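PDB 3OIS: cysteine protease, which probably hydrolyses peptide bonds as a papain-family (C1) cysteine peptidase and binds uridine-5'-diphosphate. Local coordinates for residues A[33-38]-A[124-129]; A[56-61]-A[197-202]; A[76-81]-A[236-241]; A[193-198]-A[242-247]. All blocks are in the same frame, centred on the assembly; numbering follows the deposited sequence.

Contact 1 of 4, residues A[33-38]-A[124-129]; sequences YGYIPD and AMIRDG. With UDP (uridine-5'-diphosphate), chain E.
Asp38 OD1 is gripped from two sources. The backbone N of Arg127 donates to it at 2.9 Å, on the syn side and 22° out of the carboxylate plane, and a water donates to OD1 at 2.6 Å. That same water also donates to Ile36 O and accepts from Ile126 N at 2.7 Å, so it serves the amide that OD1 itself meets at too poor an angle to bond. An acidic oxygen and a water thus sit together over the first N-H groups of helix 126-135, where the helix dipole should suit a negative charge. The other oxygen, OD2, turns to Arg186 and Trp284, which fixes the carboxylate's rotation. Arg127 starts out packed against Asp38, with CB 3.4 Å from OD1. Its chi1 of 74° wedges CG between the backbone N and the carbonyl carbon, and the chain bends again at chi3. NH1 bonds the carbonyl O of Ile39, while NH2 forms a salt bridge with Asp44 and lies 3.5 Å from O3' of UDP. Upstream, Ala124 N donates to Gly34 O at 2.9 Å and Ile36 N to Ala124 O at 3.0 Å. Met125 CG runs past Ile36 CB at 4.0 Å on one side of this pair, while Ile126 CD1 meets the Tyr35 ring on the other. The result is a short, weakly bonded pair of parallel strands leading into a helix whose first turn contributes Arg127 to the UDP pocket.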
loop_
_atom_site.group_PDB
_atom_site.type_symbol
_atom_site.label_atom_id
_atom_site.label_comp_id
_atom_site.label_asym_id
_atom_site.label_seq_id
_atom_site.Cartn_x
_atom_site.Cartn_y
_atom_site.Cartn_z
ATOM N N TYR A 33 0.052 10.548 0.069
ATOM C CA TYR A 33 0.350 9.647 1.197
ATOM C C TYR A 33 -0.948 8.946 1.623
ATOM O O TYR A 33 -1.647 8.407 0.759
ATOM C CB TYR A 33 0.954 10.424 2.367
ATOM C CG TYR A 33 2.225 11.117 2.031
ATOM C CD1 TYR A 33 3.211 10.464 1.267
ATOM C CD2 TYR A 33 2.537 12.389 2.599
ATOM C CE1 TYR A 33 4.380 11.106 0.954
ATOM C CE2 TYR A 33 3.766 13.036 2.287
ATOM C CZ TYR A 33 4.654 12.398 1.477
ATOM O OH TYR A 33 5.863 13.065 1.180
ATOM N N GLY A 34 -1.222 8.863 2.923
ATOM C CA GLY A 34 -2.489 8.268 3.306
ATOM C C GLY A 34 -2.488 7.124 4.308
ATOM O O GLY A 34 -3.540 6.506 4.571
ATOM N N TYR A 35 -1.325 6.737 4.792
ATOM C CA TYR A 35 -1.270 5.634 5.739
ATOM C C TYR A 35 -1.444 6.173 7.179
ATOM O O TYR A 35 -0.771 7.095 7.575
ATOM C CB TYR A 35 0.130 4.986 5.608
ATOM C CG TYR A 35 0.607 4.160 6.792
ATOM C CD1 TYR A 35 -0.024 2.945 7.185
ATOM C CD2 TYR A 35 1.700 4.595 7.544
ATOM C CE1 TYR A 35 0.474 2.155 8.292
ATOM C CE2 TYR A 35 2.181 3.817 8.651
ATOM C CZ TYR A 35 1.559 2.626 9.017
ATOM O OH TYR A 35 2.114 1.871 10.097
ATOM N N ILE A 36 -2.346 5.540 7.924
ATOM C CA ILE A 36 -2.484 5.800 9.375
ATOM C C ILE A 36 -2.117 4.483 10.042
ATOM O O ILE A 36 -2.557 3.411 9.558
ATOM C CB ILE A 36 -3.982 6.027 9.683
ATOM C CG1 ILE A 36 -4.678 7.247 8.934
ATOM C CG2 ILE A 36 -4.092 6.231 11.286
ATOM C CD1 ILE A 36 -6.376 7.309 9.045
ATOM N N PRO A 37 -1.272 4.486 11.088
ATOM C CA PRO A 37 -0.922 3.232 11.730
ATOM C C PRO A 37 -2.146 2.441 12.173
ATOM O O PRO A 37 -3.115 2.990 12.663
ATOM C CB PRO A 37 -0.076 3.688 12.942
ATOM C CG PRO A 37 0.510 5.033 12.446
ATOM C CD PRO A 37 -0.713 5.652 11.793
ATOM N N ASP A 38 -2.075 1.109 12.040
ATOM C CA ASP A 38 -3.186 0.242 12.417
ATOM C C ASP A 38 -3.356 0.320 13.953
ATOM O O ASP A 38 -2.379 0.172 14.674
ATOM C CB ASP A 38 -2.827 -1.254 12.200
ATOM C CG ASP A 38 -2.993 -1.753 10.771
ATOM O OD1 ASP A 38 -3.573 -1.045 9.927
ATOM O OD2 ASP A 38 -2.602 -2.955 10.561
ATOM N N ALA A 124 -6.171 6.116 5.614
ATOM C CA ALA A 124 -6.757 4.881 6.100
ATOM C C ALA A 124 -5.690 3.966 6.721
ATOM O O ALA A 124 -4.465 4.097 6.428
ATOM C CB ALA A 124 -7.486 4.153 4.879
ATOM N N MET A 125 -6.152 3.034 7.559
ATOM C CA MET A 125 -5.301 1.993 8.094
ATOM C C MET A 125 -5.321 0.851 7.081
ATOM O O MET A 125 -6.352 0.536 6.489
ATOM C CB MET A 125 -5.860 1.488 9.438
ATOM C CG MET A 125 -5.845 2.583 10.506
ATOM S SD MET A 125 -6.703 1.842 11.986
ATOM C CE MET A 125 -6.479 3.245 13.107
ATOM N N ILE A 126 -4.149 0.281 6.854
ATOM C CA ILE A 126 -4.035 -0.963 6.029
ATOM C C ILE A 126 -5.020 -2.036 6.444
ATOM O O ILE A 126 -5.731 -2.636 5.575
ATOM C CB ILE A 126 -2.601 -1.505 6.041
ATOM C CG1 ILE A 126 -1.737 -0.385 5.415
ATOM C CG2 ILE A 126 -2.566 -2.826 5.149
ATOM C CD1 ILE A 126 -0.279 -0.695 5.605
ATOM N N ARG A 127 -5.162 -2.198 7.757
ATOM C CA ARG A 127 -6.018 -3.260 8.233
ATOM C C ARG A 127 -7.470 -3.040 7.792
ATOM O O ARG A 127 -8.254 -4.007 7.616
ATOM C CB ARG A 127 -5.923 -3.439 9.744
ATOM C CG ARG A 127 -6.652 -2.285 10.581
ATOM C CD ARG A 127 -6.587 -2.503 12.143
ATOM N NE ARG A 127 -7.120 -3.802 12.293
ATOM C CZ ARG A 127 -6.467 -4.877 12.761
ATOM N NH1 ARG A 127 -5.298 -4.795 13.459
ATOM N NH2 ARG A 127 -7.074 -6.060 12.605
ATOM N N ASP A 128 -7.861 -1.788 7.599
ATOM C CA ASP A 128 -9.226 -1.491 7.181
ATOM C C ASP A 128 -9.410 -1.688 5.648
ATOM O O ASP A 128 -10.419 -2.199 5.208
ATOM C CB ASP A 128 -9.584 -0.029 7.534
ATOM C CG ASP A 128 -9.780 0.138 9.028
ATOM O OD1 ASP A 128 -9.988 -0.910 9.721
ATOM O OD2 ASP A 128 -9.747 1.298 9.501
ATOM N N GLY A 129 -8.363 -1.373 4.875
ATOM C CA GLY A 129 -8.383 -1.740 3.438
ATOM C C GLY A 129 -8.502 -3.260 3.319
ATOM O O GLY A 129 -9.205 -3.736 2.453
HETATM N N1 UDP E . -8.375 -11.921 11.210
HETATM C C2 UDP E . -7.140 -11.975 10.624
HETATM N N3 UDP E . -7.028 -12.607 9.391
HETATM C C4 UDP E . -8.108 -13.151 8.775
HETATM C C5 UDP E . -9.375 -13.140 9.386
HETATM C C6 UDP E . -9.488 -12.404 10.573
HETATM O O2 UDP E . -6.166 -11.497 11.113
HETATM O O4 UDP E . -7.882 -13.786 7.694
HETATM C "C1'" UDP E . -8.412 -11.339 12.596
HETATM C "C2'" UDP E . -8.263 -9.833 12.642
HETATM O "O2'" UDP E . -7.672 -9.561 13.911
HETATM C "C3'" UDP E . -9.693 -9.461 12.658
HETATM C "C4'" UDP E . -10.298 -10.512 13.616
HETATM O "O4'" UDP E . -9.612 -11.735 13.275
HETATM O "O3'" UDP E . -9.779 -8.170 13.258
HETATM C "C5'" UDP E . -11.812 -10.587 13.445
HETATM O "O5'" UDP E . -12.056 -11.016 12.107
HETATM P PA UDP E . -13.388 -11.581 11.608
HETATM O O1A UDP E . -13.525 -11.569 10.135
HETATM O O2A UDP E . -13.703 -12.877 12.271
HETATM O O3A UDP E . -14.362 -10.438 12.240
HETATM P PB UDP E . -15.907 -10.014 12.024
HETATM O O1B UDP E . -16.519 -9.972 13.348
HETATM O O2B UDP E . -15.818 -8.751 11.340
HETATM O O3B UDP E . -16.666 -10.971 11.155
HETATM O O HOH W 1 -2.213 0.824 8.681
#

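Contact 2 of 4, residues A[56-61]-A[197-202]; sequences ALPPKV and CLAVGS
Ala199 and Val61 bring the two segments together, and no polar bond passes between them. Two residues of the 56-61 segment meet the methyl of Ala199. Pro58 offers its ring carbon CD at 3.9 Å from Ala199 CB, and Leu57 reaches the same methyl with one branch, CD2, at 4.3 Å. Beside them, Val61 CG2 lies 4.0 Å from Ala199 CA.

The second kind of contact is aliphatic carbon against helix backbone. Val61 has CG1 anti to its N (chi1 173°) and CG2 beside that N, and the two methyls face successive residues, Leu198 and Ala199, of the last turn of helix 191-199. While CG2 rests by Ala199, CG1 touches Leu198 O at 3.4 Å and Leu198 CB at 4.0 Å.

Polar bonding is found within the helical segment. Leu198 O accepts from Gly201 N at 2.9 Å and Cys197 O from Ser202 N at 3.1 Å; with the positive phi of Gly201 (93°) this makes a Schellman motif that ends the helix. Polar groups of the other segment look to strand 233-245 instead: Pro58 O bonds Tyr244 OH, Lys60 pairs with Asp245, and Val61 has backbone bonds with Tyr244, where strand 60-62 pairs antiparallel with strand 233-245.

With no hydrogen bond or salt bridge crossing it, this surface contact depends on the fit of methyls and a proline ring; the polar groups named here bond within their own segment or to strand 233-245.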
loop_
_atom_site.group_PDB
_atom_site.type_symbol
_atom_site.label_atom_id
_atom_site.label_comp_id
_atom_site.label_asym_id
_atom_site.label_seq_id
_atom_site.Cartn_x
_atom_site.Cartn_y
_atom_site.Cartn_z
ATOM N N ALA A 56 17.150 -21.205 4.287
ATOM C CA ALA A 56 17.757 -21.227 2.977
ATOM C C ALA A 56 17.259 -20.106 2.063
ATOM O O ALA A 56 16.761 -20.350 0.965
ATOM C CB ALA A 56 17.533 -22.607 2.299
ATOM N N LEU A 57 17.427 -18.867 2.523
ATOM C CA LEU A 57 16.990 -17.702 1.733
ATOM C C LEU A 57 17.933 -17.394 0.598
ATOM O O LEU A 57 19.159 -17.389 0.774
ATOM C CB LEU A 57 16.874 -16.444 2.646
ATOM C CG LEU A 57 15.888 -16.578 3.773
ATOM C CD1 LEU A 57 16.068 -15.514 4.881
ATOM C CD2 LEU A 57 14.472 -16.551 3.183
ATOM N N PRO A 58 17.378 -17.125 -0.592
ATOM C CA PRO A 58 18.227 -16.738 -1.708
ATOM C C PRO A 58 18.796 -15.345 -1.501
ATOM O O PRO A 58 18.271 -14.553 -0.657
ATOM C CB PRO A 58 17.275 -16.748 -2.884
ATOM C CG PRO A 58 15.987 -16.351 -2.286
ATOM C CD PRO A 58 15.954 -17.023 -0.918
ATOM N N PRO A 59 19.888 -15.025 -2.230
ATOM C CA PRO A 59 20.441 -13.697 -2.076
ATOM C C PRO A 59 19.584 -12.578 -2.671
ATOM O O PRO A 59 19.820 -11.421 -2.314
ATOM C CB PRO A 59 21.799 -13.799 -2.775
ATOM C CG PRO A 59 21.582 -14.856 -3.807
ATOM C CD PRO A 59 20.660 -15.851 -3.190
ATOM N N LYS A 60 18.705 -12.891 -3.619
ATOM C CA LYS A 60 17.979 -11.867 -4.371
ATOM C C LYS A 60 16.617 -12.433 -4.813
ATOM O O LYS A 60 16.482 -13.612 -5.292
ATOM C CB LYS A 60 18.819 -11.325 -5.584
ATOM C CG LYS A 60 17.980 -10.367 -6.539
ATOM C CD LYS A 60 18.807 -9.917 -7.785
ATOM C CE LYS A 60 18.000 -8.880 -8.603
ATOM N NZ LYS A 60 18.129 -7.490 -7.980
ATOM N N VAL A 61 15.565 -11.649 -4.562
ATOM C CA VAL A 61 14.219 -11.964 -5.081
ATOM C C VAL A 61 13.677 -10.785 -5.847
ATOM O O VAL A 61 13.779 -9.629 -5.406
ATOM C CB VAL A 61 13.298 -12.338 -3.935
ATOM C CG1 VAL A 61 11.821 -12.520 -4.403
ATOM C CG2 VAL A 61 13.771 -13.568 -3.194
ATOM N N CYS A 197 8.945 -14.353 3.082
ATOM C CA CYS A 197 7.657 -14.076 2.423
ATOM C C CYS A 197 7.882 -13.904 0.894
ATOM O O CYS A 197 7.198 -14.523 0.054
ATOM C CB CYS A 197 7.042 -12.790 3.034
ATOM S SG CYS A 197 5.360 -12.462 2.512
ATOM N N LEU A 198 8.845 -13.031 0.556
ATOM C CA LEU A 198 9.114 -12.762 -0.854
ATOM C C LEU A 198 9.693 -14.022 -1.564
ATOM O O LEU A 198 9.426 -14.237 -2.761
ATOM C CB LEU A 198 10.088 -11.586 -0.947
ATOM C CG LEU A 198 9.494 -10.235 -0.478
ATOM C CD1 LEU A 198 10.709 -9.272 -0.202
ATOM C CD2 LEU A 198 8.485 -9.675 -1.512
ATOM N N ALA A 199 10.520 -14.750 -0.829
ATOM C CA ALA A 199 11.134 -15.972 -1.381
ATOM C C ALA A 199 10.167 -17.050 -1.880
ATOM O O ALA A 199 10.518 -17.840 -2.831
ATOM C CB ALA A 199 12.092 -16.570 -0.401
ATOM N N VAL A 200 9.002 -17.141 -1.283
ATOM C CA VAL A 200 8.039 -18.116 -1.710
ATOM C C VAL A 200 7.109 -17.494 -2.735
ATOM O O VAL A 200 6.099 -18.094 -3.133
ATOM C CB VAL A 200 7.264 -18.795 -0.562
ATOM C CG1 VAL A 200 8.201 -19.436 0.472
ATOM C CG2 VAL A 200 6.344 -17.765 0.169
ATOM N N GLY A 201 7.407 -16.247 -3.111
ATOM C CA GLY A 201 6.602 -15.566 -4.168
ATOM C C GLY A 201 5.430 -14.714 -3.720
ATOM O O GLY A 201 4.555 -14.376 -4.554
ATOM N N SER A 202 5.431 -14.326 -2.450
ATOM C CA SER A 202 4.356 -13.467 -1.924
ATOM C C SER A 202 4.849 -12.022 -1.623
ATOM O O SER A 202 5.700 -11.816 -0.827
ATOM C CB SER A 202 3.785 -14.073 -0.637
ATOM O OG SER A 202 3.293 -15.363 -0.858
#

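Contact 3 of 4, residues A[76-81]-A[236-241]; sequences GSCTAN and GHAVLC
Cys78 and Ala238 meet at the seam of the papain fold, where the N-terminus of the long helix 78-93 abuts strand 233-245 of the antiparallel sheet. The tight part is small and centres on sulfur. Cys78 SG comes 3.4 Å from Ala238 N and 4.0 Å from Ala238 CB. Its chi1 of 59° sets it between the cysteine's own N and carbonyl carbon and brings it up to that backbone N of Ala238. Beside it lies the His237 ring: SG is 4.7 Å from the centroid of the imidazole, 64° off the ring normal, an oblique approach. In papain-like peptidases a cysteine at this helix start and a histidine on this strand form the catalytic pair, so Cys78 and His237 are probably the equivalents here, with Gln72 and Asn255 both touching His237. The imidazole is also stacked on Trp257.

Away from the sulfur the packing eases. Toward the partly exposed Gly236, SG gets no closer than 4.4 Å to Gly236 O, and no hydrogen bond joins the two segments at any point. On the side of the next helical residue there is a single light touch between methyl groups. Thr79 keeps its polar end out of it, pairing OG1 with Glu111 of helix 104-114, and presents its other branch to the strand: Thr79 CG2 rests 4.1 Å from Ala238 CB.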
loop_
_atom_site.group_PDB
_atom_site.type_symbol
_atom_site.label_atom_id
_atom_site.label_comp_id
_atom_site.label_asym_id
_atom_site.label_seq_id
_atom_site.Cartn_x
_atom_site.Cartn_y
_atom_site.Cartn_z
ATOM N N GLY A 76 -5.186 10.791 -0.572
ATOM C CA GLY A 76 -4.481 9.977 0.456
ATOM C C GLY A 76 -4.798 8.499 0.367
ATOM O O GLY A 76 -5.164 7.841 1.379
ATOM N N SER A 77 -4.704 7.986 -0.883
ATOM C CA SER A 77 -5.207 6.682 -1.179
ATOM C C SER A 77 -4.105 5.631 -1.223
ATOM O O SER A 77 -4.300 4.570 -1.832
ATOM C CB SER A 77 -6.024 6.756 -2.494
ATOM O OG SER A 77 -5.136 7.142 -3.538
ATOM N N CYS A 78 -2.962 5.904 -0.592
ATOM C CA CYS A 78 -1.810 4.965 -0.751
ATOM C C CYS A 78 -2.171 3.538 -0.293
ATOM O O CYS A 78 -1.730 2.550 -0.962
ATOM C CB CYS A 78 -0.511 5.380 0.002
ATOM S SG CYS A 78 -0.822 5.541 1.804
ATOM N N THR A 79 -2.915 3.387 0.827
ATOM C CA THR A 79 -3.255 2.049 1.270
ATOM C C THR A 79 -4.053 1.350 0.161
ATOM O O THR A 79 -3.821 0.156 -0.058
ATOM C CB THR A 79 -3.984 1.983 2.610
ATOM O OG1 THR A 79 -5.283 2.594 2.459
ATOM C CG2 THR A 79 -3.170 2.723 3.659
ATOM N N ALA A 80 -4.989 2.024 -0.546
ATOM C CA ALA A 80 -5.787 1.365 -1.579
ATOM C C ALA A 80 -4.947 1.047 -2.798
ATOM O O ALA A 80 -5.253 0.059 -3.554
ATOM C CB ALA A 80 -6.856 2.288 -1.988
ATOM N N ASN A 81 -3.948 1.894 -3.054
ATOM C CA ASN A 81 -3.022 1.650 -4.184
ATOM C C ASN A 81 -2.112 0.446 -3.966
ATOM O O ASN A 81 -1.970 -0.426 -4.874
ATOM C CB ASN A 81 -2.182 2.887 -4.514
ATOM C CG ASN A 81 -2.956 3.925 -5.267
ATOM O OD1 ASN A 81 -3.917 4.581 -4.713
ATOM N ND2 ASN A 81 -2.609 4.111 -6.506
ATOM N N GLY A 236 2.898 9.639 6.406
ATOM C CA GLY A 236 2.808 8.195 6.487
ATOM C C GLY A 236 2.398 7.649 5.127
ATOM O O GLY A 236 1.374 8.073 4.606
ATOM N N HIS A 237 3.200 6.712 4.603
ATOM C CA HIS A 237 2.936 6.156 3.269
ATOM C C HIS A 237 2.797 4.650 3.371
ATOM O O HIS A 237 3.240 4.090 4.373
ATOM C CB HIS A 237 4.037 6.548 2.259
ATOM C CG HIS A 237 3.596 6.430 0.849
ATOM N ND1 HIS A 237 4.421 6.065 -0.207
ATOM C CD2 HIS A 237 2.389 6.669 0.310
ATOM C CE1 HIS A 237 3.726 6.089 -1.326
ATOM N NE2 HIS A 237 2.486 6.437 -1.039
ATOM N N ALA A 238 2.218 4.016 2.347
ATOM C CA ALA A 238 2.114 2.528 2.339
ATOM C C ALA A 238 2.321 2.096 0.908
ATOM O O ALA A 238 1.876 2.792 -0.026
ATOM C CB ALA A 238 0.767 2.063 2.847
ATOM N N VAL A 239 3.072 0.978 0.784
ATOM C CA VAL A 239 3.439 0.500 -0.581
ATOM C C VAL A 239 3.409 -1.009 -0.581
ATOM O O VAL A 239 3.256 -1.666 0.443
ATOM C CB VAL A 239 4.891 0.965 -0.922
ATOM C CG1 VAL A 239 4.945 2.494 -1.002
ATOM C CG2 VAL A 239 5.867 0.491 0.151
ATOM N N LEU A 240 3.516 -1.582 -1.781
ATOM C CA LEU A 240 3.714 -3.034 -1.949
ATOM C C LEU A 240 5.234 -3.306 -2.095
ATOM O O LEU A 240 5.917 -2.680 -2.940
ATOM C CB LEU A 240 2.964 -3.506 -3.218
ATOM C CG LEU A 240 3.014 -5.055 -3.418
ATOM C CD1 LEU A 240 1.936 -5.691 -2.475
ATOM C CD2 LEU A 240 2.705 -5.366 -4.922
ATOM N N CYS A 241 5.776 -4.252 -1.307
ATOM C CA CYS A 241 7.153 -4.641 -1.476
ATOM C C CYS A 241 7.262 -5.875 -2.382
ATOM O O CYS A 241 6.528 -6.812 -2.228
ATOM C CB CYS A 241 7.725 -4.997 -0.078
ATOM S SG CYS A 241 9.467 -5.516 -0.161
#

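Contact 4 of 4, residues A[193-198]-A[242-247]; sequences HLKACL and VGYDDE
Lys195 lies across the ring of Tyr244 at about a right angle, its methylene chain laid over one face. CG sits above the centre of the ring, 3.6 Å from the centroid, a CH-pi contact, while CB approaches the rim at 3.4 Å from CE1. The aromatic side chain is raised toward the helix by a chi1 of 62°, which places CG of Tyr244 between its backbone N and carbonyl carbon. Leu198 takes a different side of the same ring: its CD1 comes in at the edge, in plane, 3.7 Å from Tyr244 CD1, the two side chains running antiparallel as they pass. Its other methyl, CD2, covers the backbone at 3.6 Å from Gly243 N, a buried amide with no partner in the model.

Helix 191-199 thus packs on the far end of the long strand 233-245 of the papain-type sheet. The short axes come within 8.5 Å at 122° between their directions, and Tyr244 lies between helix and strand, against Lys195 and Leu198.

Beyond the ring, the extended Lys195 chain carries NZ to Asp246 OD1, a salt bridge of 2.8 Å made on the syn side, 19° out of the carboxylate plane. OD1 is also bonded by Tyr271 OH. A water donating to OD2 at 2.6 Å accepts a weak bond from Lys195 NZ. One residue earlier, Asp245 OD1 takes Glu247 N at 2.9 Å in an Asx turn as the chain leaves the strand.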
loop_
_atom_site.group_PDB
_atom_site.type_symbol
_atom_site.label_atom_id
_atom_site.label_comp_id
_atom_site.label_asym_id
_atom_site.label_seq_id
_atom_site.Cartn_x
_atom_site.Cartn_y
_atom_site.Cartn_z
ATOM N N HIS A 193 12.073 -12.822 7.947
ATOM C CA HIS A 193 10.663 -13.123 7.711
ATOM C C HIS A 193 10.139 -12.385 6.481
ATOM O O HIS A 193 9.425 -12.971 5.705
ATOM C CB HIS A 193 9.815 -12.780 8.897
ATOM C CG HIS A 193 9.940 -13.768 10.003
ATOM N ND1 HIS A 193 8.853 -14.421 10.538
ATOM C CD2 HIS A 193 11.035 -14.245 10.651
ATOM C CE1 HIS A 193 9.264 -15.254 11.475
ATOM N NE2 HIS A 193 10.581 -15.161 11.572
ATOM N N LEU A 194 10.539 -11.117 6.317
ATOM C CA LEU A 194 10.195 -10.370 5.102
ATOM C C LEU A 194 10.834 -11.048 3.889
ATOM O O LEU A 194 10.213 -11.126 2.833
ATOM C CB LEU A 194 10.645 -8.908 5.146
ATOM C CG LEU A 194 10.156 -8.161 6.418
ATOM C CD1 LEU A 194 10.715 -6.649 6.450
ATOM C CD2 LEU A 194 8.641 -8.167 6.434
ATOM N N LYS A 195 12.064 -11.514 4.050
ATOM C CA LYS A 195 12.700 -12.158 2.877
ATOM C C LYS A 195 11.981 -13.481 2.574
ATOM O O LYS A 195 11.771 -13.819 1.399
ATOM C CB LYS A 195 14.209 -12.376 3.058
ATOM C CG LYS A 195 15.138 -11.144 3.140
ATOM C CD LYS A 195 16.579 -11.649 3.522
ATOM C CE LYS A 195 17.562 -10.532 3.340
ATOM N NZ LYS A 195 18.943 -11.014 3.714
ATOM N N ALA A 196 11.631 -14.252 3.605
ATOM C CA ALA A 196 11.020 -15.571 3.400
ATOM C C ALA A 196 9.679 -15.415 2.705
ATOM O O ALA A 196 9.306 -16.251 1.848
ATOM C CB ALA A 196 10.806 -16.246 4.689
ATOM N N CYS A 197 8.945 -14.353 3.082
ATOM C CA CYS A 197 7.657 -14.076 2.423
ATOM C C CYS A 197 7.882 -13.904 0.894
ATOM O O CYS A 197 7.198 -14.523 0.054
ATOM C CB CYS A 197 7.042 -12.790 3.034
ATOM S SG CYS A 197 5.360 -12.462 2.512
ATOM N N LEU A 198 8.845 -13.031 0.556
ATOM C CA LEU A 198 9.114 -12.762 -0.854
ATOM C C LEU A 198 9.693 -14.022 -1.564
ATOM O O LEU A 198 9.426 -14.237 -2.761
ATOM C CB LEU A 198 10.088 -11.586 -0.947
ATOM C CG LEU A 198 9.494 -10.235 -0.478
ATOM C CD1 LEU A 198 10.709 -9.272 -0.202
ATOM C CD2 LEU A 198 8.485 -9.675 -1.512
ATOM N N VAL A 242 8.182 -5.843 -3.327
ATOM C CA VAL A 242 8.167 -6.929 -4.339
ATOM C C VAL A 242 9.464 -7.615 -4.446
ATOM O O VAL A 242 9.657 -8.427 -5.365
ATOM C CB VAL A 242 7.820 -6.318 -5.792
ATOM C CG1 VAL A 242 6.381 -5.721 -5.783
ATOM C CG2 VAL A 242 8.828 -5.228 -6.242
ATOM N N GLY A 243 10.402 -7.381 -3.555
ATOM C CA GLY A 243 11.721 -8.032 -3.723
ATOM C C GLY A 243 12.799 -7.501 -2.825
ATOM O O GLY A 243 12.571 -6.638 -1.976
ATOM N N TYR A 244 13.984 -8.126 -2.868
ATOM C CA TYR A 244 15.132 -7.638 -2.111
ATOM C C TYR A 244 16.444 -8.033 -2.803
ATOM O O TYR A 244 16.421 -8.884 -3.673
ATOM C CB TYR A 244 15.135 -8.223 -0.683
ATOM C CG TYR A 244 15.259 -9.747 -0.581
ATOM C CD1 TYR A 244 14.159 -10.586 -0.449
ATOM C CD2 TYR A 244 16.525 -10.303 -0.570
ATOM C CE1 TYR A 244 14.319 -11.984 -0.332
ATOM C CE2 TYR A 244 16.704 -11.663 -0.431
ATOM C CZ TYR A 244 15.607 -12.489 -0.291
ATOM O OH TYR A 244 15.791 -13.874 -0.150
ATOM N N ASP A 245 17.530 -7.382 -2.428
ATOM C CA ASP A 245 18.817 -7.696 -3.046
ATOM C C ASP A 245 19.869 -7.584 -1.993
ATOM O O ASP A 245 20.233 -6.460 -1.575
ATOM C CB ASP A 245 19.104 -6.809 -4.274
ATOM C CG ASP A 245 20.253 -7.383 -5.127
ATOM O OD1 ASP A 245 21.013 -8.190 -4.577
ATOM O OD2 ASP A 245 20.336 -7.124 -6.334
ATOM N N ASP A 246 20.377 -8.736 -1.527
ATOM C CA ASP A 246 21.532 -8.715 -0.571
ATOM C C ASP A 246 22.750 -7.982 -1.101
ATOM O O ASP A 246 23.538 -7.507 -0.267
ATOM C CB ASP A 246 21.980 -10.110 -0.140
ATOM C CG ASP A 246 21.034 -10.755 0.823
ATOM O OD1 ASP A 246 20.103 -10.078 1.370
ATOM O OD2 ASP A 246 21.188 -11.975 1.040
ATOM N N GLU A 247 22.923 -7.875 -2.431
ATOM C CA GLU A 247 24.108 -7.210 -3.010
ATOM C C GLU A 247 24.160 -5.760 -2.549
ATOM O O GLU A 247 25.239 -5.217 -2.250
ATOM C CB GLU A 247 24.083 -7.318 -4.539
ATOM C CG GLU A 247 25.311 -6.735 -5.328
ATOM C CD GLU A 247 26.616 -7.489 -5.040
ATOM O OE1 GLU A 247 26.629 -8.754 -5.069
ATOM O OE2 GLU A 247 27.631 -6.784 -4.778
HETATM O O HOH W 2 19.336 -13.700 1.756
#

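How the contacts relate
Contacts 3 and 4 share strand 233-245, contact 3 at its middle and contact 4 at its far end, and contact 2 uses its sheet neighbour, strand 60-62. Contacts 2 and 4 share helix 191-199, their centres about 5 Å apart. Leu198 CD2 also reaches Cys241 O, linking them with contact 3, whose centre is about 22 and 19 Å away. Contact 1 lies about 8 Å from contact 3, between centres. There Tyr33 O and Tyr35 N probably bond Cys78 N and Gly236 O; these bonds place segment 33-38 against the probable catalytic residues, which is consistent with a blocked form. Along the chain, contact 1 closes before contact 4 opens; the segments of contacts 1, 2 and 3 alternate.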